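Local coordinates for capsular polysaccharide export system protein KpsC (Thermosulfurimonas dismutans, PDB 6MGD), which transfers Kdo in beta(2,7) linkage, consistent with a role in building the conserved glycolipid anchor of Gram-negative bacterial capsules, at residues A[53-58]-A[168-173]; A[262-267]-A[287-292]; A[180-185]-A[214-219]. All coordinates share one frame; numbering follows the deposited sequence.

Contact 1 (A[53-58]-A[168-173]); sequences LENERV and IKFGSP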
# COMPACT_ATOMS: atom_id res chain seq x y z
N LEU A 53 4.97 -13.09 -10.80
CA LEU A 53 4.96 -14.54 -10.87
C LEU A 53 3.54 -15.10 -10.83
O LEU A 53 3.23 -16.06 -11.54
CB LEU A 53 5.80 -15.13 -9.73
CG LEU A 53 7.25 -14.65 -9.68
CD1 LEU A 53 7.97 -15.19 -8.45
CD2 LEU A 53 7.98 -15.06 -10.95
N GLU A 54 2.67 -14.50 -10.02
CA GLU A 54 1.29 -14.97 -9.94
C GLU A 54 0.53 -14.70 -11.23
O GLU A 54 -0.31 -15.50 -11.65
CB GLU A 54 0.57 -14.33 -8.75
CG GLU A 54 1.02 -14.85 -7.39
CD GLU A 54 2.37 -14.30 -6.96
OE1 GLU A 54 2.77 -13.23 -7.46
OE2 GLU A 54 3.03 -14.95 -6.13
N ASN A 55 0.81 -13.56 -11.89
CA ASN A 55 0.15 -13.26 -13.15
C ASN A 55 0.58 -14.23 -14.25
O ASN A 55 -0.19 -14.50 -15.18
CB ASN A 55 0.45 -11.82 -13.57
CG ASN A 55 -0.10 -10.81 -12.58
OD1 ASN A 55 -1.08 -11.08 -11.89
ND2 ASN A 55 0.53 -9.65 -12.52
N GLU A 56 1.80 -14.75 -14.17
CA GLU A 56 2.28 -15.75 -15.11
C GLU A 56 2.06 -17.17 -14.62
O GLU A 56 2.37 -18.12 -15.36
CB GLU A 56 3.77 -15.54 -15.39
CG GLU A 56 4.13 -14.13 -15.85
CD GLU A 56 5.61 -13.97 -16.11
OE1 GLU A 56 5.97 -13.28 -17.09
OE2 GLU A 56 6.41 -14.53 -15.33
N ARG A 57 1.53 -17.34 -13.40
CA ARG A 57 1.31 -18.66 -12.81
C ARG A 57 2.59 -19.48 -12.76
O ARG A 57 2.56 -20.72 -12.83
CB ARG A 57 0.20 -19.43 -13.54
CG ARG A 57 -1.17 -18.78 -13.43
CD ARG A 57 -2.12 -19.30 -14.49
NE ARG A 57 -1.56 -19.16 -15.83
CZ ARG A 57 -1.52 -18.03 -16.52
NH1 ARG A 57 -2.00 -16.91 -15.99
NH2 ARG A 57 -0.98 -18.00 -17.73
N VAL A 58 3.73 -18.80 -12.64
CA VAL A 58 5.03 -19.46 -12.60
C VAL A 58 5.43 -19.65 -11.14
O VAL A 58 5.30 -18.74 -10.32
CB VAL A 58 6.08 -18.63 -13.36
CG1 VAL A 58 7.47 -19.24 -13.18
CG2 VAL A 58 5.72 -18.55 -14.83
N ILE A 168 -6.55 -4.96 -6.14
CA ILE A 168 -7.94 -5.38 -6.24
C ILE A 168 -8.04 -6.85 -6.61
O ILE A 168 -8.92 -7.57 -6.13
CB ILE A 168 -8.68 -4.48 -7.25
CG1 ILE A 168 -8.52 -3.00 -6.87
CG2 ILE A 168 -10.15 -4.87 -7.33
CD1 ILE A 168 -9.23 -2.06 -7.81
N LYS A 169 -7.12 -7.32 -7.46
CA LYS A 169 -7.12 -8.71 -7.87
C LYS A 169 -6.84 -9.64 -6.70
O LYS A 169 -7.57 -10.61 -6.47
CB LYS A 169 -6.11 -8.92 -9.00
CG LYS A 169 -6.06 -10.35 -9.52
CD LYS A 169 -5.13 -10.47 -10.71
CE LYS A 169 -4.99 -11.92 -11.16
NZ LYS A 169 -4.01 -12.08 -12.27
N PHE A 170 -5.78 -9.37 -5.94
CA PHE A 170 -5.38 -10.22 -4.84
C PHE A 170 -5.78 -9.68 -3.47
O PHE A 170 -5.49 -10.32 -2.46
CB PHE A 170 -3.86 -10.45 -4.86
CG PHE A 170 -3.36 -11.05 -6.14
CD1 PHE A 170 -2.92 -10.25 -7.18
CD2 PHE A 170 -3.32 -12.43 -6.30
CE1 PHE A 170 -2.46 -10.80 -8.36
CE2 PHE A 170 -2.85 -12.99 -7.47
CZ PHE A 170 -2.42 -12.17 -8.50
N GLY A 171 -6.45 -8.53 -3.42
CA GLY A 171 -6.78 -7.94 -2.14
C GLY A 171 -8.27 -7.73 -1.91
O GLY A 171 -8.68 -7.44 -0.79
N SER A 172 -9.08 -7.88 -2.95
CA SER A 172 -10.52 -7.70 -2.83
C SER A 172 -11.22 -9.03 -3.08
O SER A 172 -11.21 -9.52 -4.22
CB SER A 172 -11.02 -6.63 -3.79
OG SER A 172 -12.40 -6.37 -3.59
N PRO A 173 -11.86 -9.63 -2.08
CA PRO A 173 -12.42 -10.98 -2.28
C PRO A 173 -13.70 -11.01 -3.09
O PRO A 173 -14.05 -12.08 -3.60
CB PRO A 173 -12.67 -11.46 -0.84
CG PRO A 173 -12.91 -10.21 -0.07
CD PRO A 173 -12.01 -9.16 -0.69
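Glu54 and Phe170 mark the closest approach of the two backbones, yet their CA atoms are still 9.6 Å apart, so the C-terminal part of the helix that begins at residue 52 and the end of helix 166-169 meet through side chains alone. The first helix closes in a Schellman motif: Arg57, with positive phi, is its C-prime residue, and Val58 N reaches back to Leu53 O at 3.0 Å. Within this turn, Asn55 offers its amide oxygen to the other segment. Lys169 comes to meet it with a fully extended chain, CG anti to the backbone N (chi1 -179°), and its NZ donates to Asn55 OD1 at 3.1 Å. The donor meets the oxygen at a C=O...N angle of 139° and stands 32° off the carbonyl plane. The same oxygen also lies at the edge of the Phe170 ring, near its plane, with Asn55 OD1 3.8 Å from Phe170 CE1. Beside it Glu54 brings its CB to within 3.7 Å of Phe170 CZ, approaching the ring at a slant; the Glu54 chain then bends, and OE2 forms a salt bridge with Arg68 on strand 64-71. Lys169 CG lies over one face of the phenyl ring, offset toward the rim. The ring thus touches two methylene groups, and its edge meets a partly negative oxygen, a polarity that suits aromatic hydrogens. The contact joins the two sheet-bearing halves of the chain, consistent with the two-lobed GT-B architecture. One hydrogen bond from a cation to a neutral amide, between two exposed side chains at the surface, with no ionic partner across the segments and only 135 Å² buried between them, implies a modest link.

Contact 2 (A[262-267]-A[287-292]); sequences HPFYAG and QELVAG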
# COMPACT_ATOMS: atom_id res chain seq x y z
N HIS A 262 -9.83 -6.09 1.28
CA HIS A 262 -8.91 -6.51 2.33
C HIS A 262 -7.54 -5.88 2.11
O HIS A 262 -6.57 -6.58 1.77
CB HIS A 262 -8.79 -8.03 2.39
CG HIS A 262 -10.01 -8.72 2.93
ND1 HIS A 262 -10.39 -9.98 2.54
CD2 HIS A 262 -10.93 -8.31 3.84
CE1 HIS A 262 -11.49 -10.33 3.19
NE2 HIS A 262 -11.84 -9.33 3.98
N PRO A 263 -7.41 -4.57 2.31
CA PRO A 263 -6.09 -3.93 2.20
C PRO A 263 -5.20 -4.35 3.36
O PRO A 263 -5.62 -5.05 4.29
CB PRO A 263 -6.41 -2.44 2.26
CG PRO A 263 -7.70 -2.36 3.00
CD PRO A 263 -8.47 -3.60 2.61
N PHE A 264 -3.94 -3.91 3.29
CA PHE A 264 -2.95 -4.33 4.28
C PHE A 264 -3.29 -3.84 5.68
O PHE A 264 -2.83 -4.44 6.66
CB PHE A 264 -1.56 -3.84 3.87
CG PHE A 264 -1.30 -2.37 4.12
CD1 PHE A 264 -1.54 -1.44 3.13
CD2 PHE A 264 -0.80 -1.94 5.34
CE1 PHE A 264 -1.29 -0.09 3.36
CE2 PHE A 264 -0.55 -0.59 5.57
CZ PHE A 264 -0.80 0.34 4.58
N TYR A 265 -4.08 -2.78 5.81
CA TYR A 265 -4.46 -2.24 7.10
C TYR A 265 -5.80 -2.75 7.60
O TYR A 265 -6.27 -2.31 8.65
CB TYR A 265 -4.47 -0.70 7.05
CG TYR A 265 -5.23 -0.12 5.87
CD1 TYR A 265 -4.61 0.09 4.65
CD2 TYR A 265 -6.58 0.22 5.99
CE1 TYR A 265 -5.30 0.62 3.57
CE2 TYR A 265 -7.28 0.74 4.92
CZ TYR A 265 -6.63 0.94 3.71
OH TYR A 265 -7.32 1.46 2.65
N ALA A 266 -6.43 -3.67 6.87
CA ALA A 266 -7.71 -4.23 7.27
C ALA A 266 -7.52 -5.47 8.13
O ALA A 266 -6.45 -6.08 8.17
CB ALA A 266 -8.55 -4.57 6.04
N GLY A 267 -8.59 -5.84 8.84
CA GLY A 267 -8.58 -7.00 9.71
C GLY A 267 -8.00 -6.77 11.09
O GLY A 267 -8.07 -7.69 11.92
N GLN A 287 -0.51 3.10 16.40
CA GLN A 287 0.95 3.12 16.52
C GLN A 287 1.56 1.79 16.12
O GLN A 287 2.60 1.75 15.47
CB GLN A 287 1.35 3.50 17.94
CG GLN A 287 0.92 4.90 18.35
CD GLN A 287 1.07 5.13 19.84
OE1 GLN A 287 1.70 4.35 20.54
NE2 GLN A 287 0.47 6.22 20.33
N GLU A 288 0.92 0.68 16.52
CA GLU A 288 1.41 -0.63 16.11
C GLU A 288 1.37 -0.77 14.59
O GLU A 288 2.32 -1.28 13.98
CB GLU A 288 0.59 -1.74 16.77
CG GLU A 288 0.56 -1.66 18.30
CD GLU A 288 -0.25 -2.78 18.92
OE1 GLU A 288 0.30 -3.89 19.09
OE2 GLU A 288 -1.44 -2.55 19.25
N LEU A 289 0.28 -0.31 13.97
CA LEU A 289 0.18 -0.36 12.51
C LEU A 289 1.27 0.48 11.86
O LEU A 289 1.97 0.01 10.94
CB LEU A 289 -1.20 0.14 12.08
CG LEU A 289 -1.89 -0.47 10.84
CD1 LEU A 289 -2.79 0.56 10.17
CD2 LEU A 289 -0.90 -1.06 9.84
N VAL A 290 1.45 1.71 12.33
CA VAL A 290 2.44 2.61 11.73
C VAL A 290 3.85 2.08 11.96
O VAL A 290 4.67 2.06 11.03
CB VAL A 290 2.26 4.03 12.29
CG1 VAL A 290 3.47 4.90 11.95
CG2 VAL A 290 0.98 4.65 11.74
N ALA A 291 4.16 1.64 13.18
CA ALA A 291 5.49 1.11 13.47
C ALA A 291 5.81 -0.08 12.58
O ALA A 291 6.98 -0.28 12.21
CB ALA A 291 5.60 0.72 14.94
N GLY A 292 4.81 -0.88 12.23
CA GLY A 292 5.04 -2.04 11.38
C GLY A 292 5.05 -1.70 9.90
O GLY A 292 5.97 -2.09 9.18
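Leu289 makes a small, buried, wholly apolar contact with Phe264 and Tyr265, joining helix 286-296 to the loop between strands 257-259 and 272-273, in the interior of the molecule. The loop presents these two aromatic residues as the central pair of a type I beta turn running from Pro263 to Ala266, closed by Ala266 N to Pro263 O at 3.0 Å. The two branches of Leu289 divide the work: CD1 sits 3.8 Å from Tyr265 CB, while CD2 approaches Phe264 CE2 more loosely, at 4.3 Å and at a slant to the ring. Tyr265 is met at the root of its side chain because its CG stands between the backbone N and carbonyl carbon (chi1 49°), which turns the ring away from the helix. That ring lies against Pro263 CG on one face and puts Tyr265 CD1 3.6 Å above the plane of the Phe264 ring, while its hydroxyl is hydrogen-bonded to Ser244 O. Leu289 also packs on Phe248 and Leu251 of helix 246-253, and Phe264 stacks with Phe73 and meets Phe248 edge-to-face. Arg280 NH1 is hydrogen-bonded to the carbonyls of both Pro263 and Ala266. The far flank of the helix, at Val290 and Ala291, packs on helix 117-132. Strand 298-300 then returns the chain to the mixed-sheet lobe, consistent with the crossing between lobes in GT-B folds.

Contact 3 (A[180-185]-A[214-219]); sequences ELLKSV and GELLKF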
# COMPACT_ATOMS: atom_id res chain seq x y z
N GLU A 180 -19.39 -1.24 -8.56
CA GLU A 180 -19.84 -2.14 -7.50
C GLU A 180 -19.48 -1.60 -6.12
O GLU A 180 -20.24 -1.80 -5.16
CB GLU A 180 -19.25 -3.54 -7.70
CG GLU A 180 -19.90 -4.33 -8.82
CD GLU A 180 -21.37 -4.58 -8.58
OE1 GLU A 180 -22.19 -4.21 -9.44
OE2 GLU A 180 -21.71 -5.13 -7.51
N LEU A 181 -18.33 -0.94 -6.00
CA LEU A 181 -17.99 -0.29 -4.73
C LEU A 181 -18.99 0.81 -4.40
O LEU A 181 -19.58 0.82 -3.32
CB LEU A 181 -16.57 0.26 -4.79
CG LEU A 181 -16.14 1.09 -3.58
CD1 LEU A 181 -16.25 0.26 -2.30
CD2 LEU A 181 -14.72 1.62 -3.75
N LEU A 182 -19.20 1.74 -5.34
CA LEU A 182 -20.16 2.81 -5.12
C LEU A 182 -21.56 2.25 -4.89
O LEU A 182 -22.32 2.79 -4.07
CB LEU A 182 -20.15 3.77 -6.30
CG LEU A 182 -18.95 4.71 -6.37
CD1 LEU A 182 -19.00 5.57 -7.62
CD2 LEU A 182 -18.90 5.58 -5.12
N LYS A 183 -21.91 1.18 -5.59
CA LYS A 183 -23.18 0.50 -5.33
C LYS A 183 -23.22 -0.01 -3.89
O LYS A 183 -24.14 0.32 -3.13
CB LYS A 183 -23.37 -0.65 -6.31
CG LYS A 183 -24.03 -0.25 -7.62
CD LYS A 183 -24.16 -1.45 -8.56
CE LYS A 183 -24.78 -2.65 -7.85
NZ LYS A 183 -26.12 -2.33 -7.29
N SER A 184 -22.22 -0.80 -3.50
CA SER A 184 -22.20 -1.36 -2.15
C SER A 184 -22.13 -0.28 -1.08
O SER A 184 -22.69 -0.46 0.01
CB SER A 184 -21.01 -2.32 -2.01
OG SER A 184 -20.95 -2.85 -0.70
N VAL A 185 -21.46 0.84 -1.36
CA VAL A 185 -21.39 1.92 -0.38
C VAL A 185 -22.77 2.51 -0.15
O VAL A 185 -23.16 2.77 1.00
CB VAL A 185 -20.39 3.00 -0.84
CG1 VAL A 185 -20.53 4.25 0.02
CG2 VAL A 185 -18.97 2.48 -0.77
N GLY A 214 -22.40 9.01 -15.72
CA GLY A 214 -23.84 9.08 -15.53
C GLY A 214 -24.36 7.97 -14.63
O GLY A 214 -25.24 8.20 -13.79
N GLU A 215 -23.83 6.76 -14.79
CA GLU A 215 -24.21 5.64 -13.93
C GLU A 215 -23.54 5.71 -12.57
O GLU A 215 -24.01 5.04 -11.63
CB GLU A 215 -23.89 4.32 -14.62
CG GLU A 215 -22.42 4.16 -15.01
CD GLU A 215 -22.20 3.00 -15.96
OE1 GLU A 215 -21.49 3.18 -16.97
OE2 GLU A 215 -22.74 1.90 -15.70
N LEU A 216 -22.47 6.49 -12.43
CA LEU A 216 -21.87 6.69 -11.12
C LEU A 216 -22.78 7.54 -10.23
O LEU A 216 -22.94 7.25 -9.04
CB LEU A 216 -20.50 7.36 -11.26
CG LEU A 216 -19.41 6.60 -12.02
CD1 LEU A 216 -18.18 7.47 -12.18
CD2 LEU A 216 -19.07 5.30 -11.31
N LEU A 217 -23.39 8.58 -10.80
CA LEU A 217 -24.27 9.47 -10.05
C LEU A 217 -25.54 8.80 -9.57
O LEU A 217 -26.22 9.36 -8.70
CB LEU A 217 -24.62 10.69 -10.91
CG LEU A 217 -23.51 11.73 -11.10
CD1 LEU A 217 -23.94 12.80 -12.09
CD2 LEU A 217 -23.13 12.36 -9.77
N LYS A 218 -25.89 7.63 -10.10
CA LYS A 218 -27.05 6.91 -9.58
C LYS A 218 -26.80 6.29 -8.22
O LYS A 218 -27.73 5.71 -7.63
CB LYS A 218 -27.49 5.84 -10.58
CG LYS A 218 -27.96 6.41 -11.91
CD LYS A 218 -28.80 5.42 -12.71
CE LYS A 218 -27.95 4.29 -13.27
NZ LYS A 218 -28.75 3.42 -14.18
N PHE A 219 -25.57 6.38 -7.70
CA PHE A 219 -25.25 5.90 -6.36
C PHE A 219 -24.42 6.88 -5.54
O PHE A 219 -24.40 6.75 -4.31
CB PHE A 219 -24.50 4.56 -6.45
CG PHE A 219 -25.12 3.59 -7.40
CD1 PHE A 219 -26.25 2.88 -7.05
CD2 PHE A 219 -24.59 3.41 -8.67
CE1 PHE A 219 -26.84 1.99 -7.93
CE2 PHE A 219 -25.17 2.52 -9.56
CZ PHE A 219 -26.30 1.81 -9.19
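Lys183 on helix 178-188 and Phe219 near the end of the loop before strand 222-223 bring their backbones within 5.9 Å, CA to CA, without any hydrogen bond between the segments. Residues 214-217 have helical backbone angles but lack the regular bonds, and Phe219 N closes on Leu216 O at 3.1 Å. Two side chains of the helix then meet two of this coil. Lys183 CG stands over the centre of the Phe219 ring, 3.5 Å from the centroid and 13° off the normal, a CH-pi contact. The side chains run side by side, pointing the same way, and bends at chi3 and chi4 fold the outer part of the lysine back. Lys218 CB lies toward the rim of the opposite face, so lysine carbons bracket the ring. The helix is the crossover of a beta-alpha-beta unit between strands 155-159 and 193-197 of a Rossmann-like parallel sheet, and the coil leads into an outermost strand of that sheet, 222-223. With an alanine at Phe219 the ring over Lys183 CG is gone, and the lysine chain is likely to be freer to turn. One residue earlier on the helix, Leu182 CD1 touches Leu216 CD2 at 3.7 Å, and both leucines rest on Tyr196. Phe219 CB also comes within 3.7 Å of Leu182 O, while its own carbonyl accepts a hydrogen bond from Arg186 NE.

Contacts 1 and 2 are physically continuous although their centres lie 21 Å apart: Gly171 O is 2.7 Å from His262 N, a probable hydrogen bond, and Pro173 CG packs against His262 CE1 at 3.6 Å. Contact 3 stands apart on the rim of the parallel-sheet lobe, its centre 25 Å from that of contact 1 and 28 Å from that of contact 2, with nearest atoms about 8 Å and about 10 Å away. It is internal to one lobe, whereas contact 1 spans both. In GT-B enzymes the active site lies between the lobes, so the 168-173 and 262-267 segments probably lie nearer to it than contact 3.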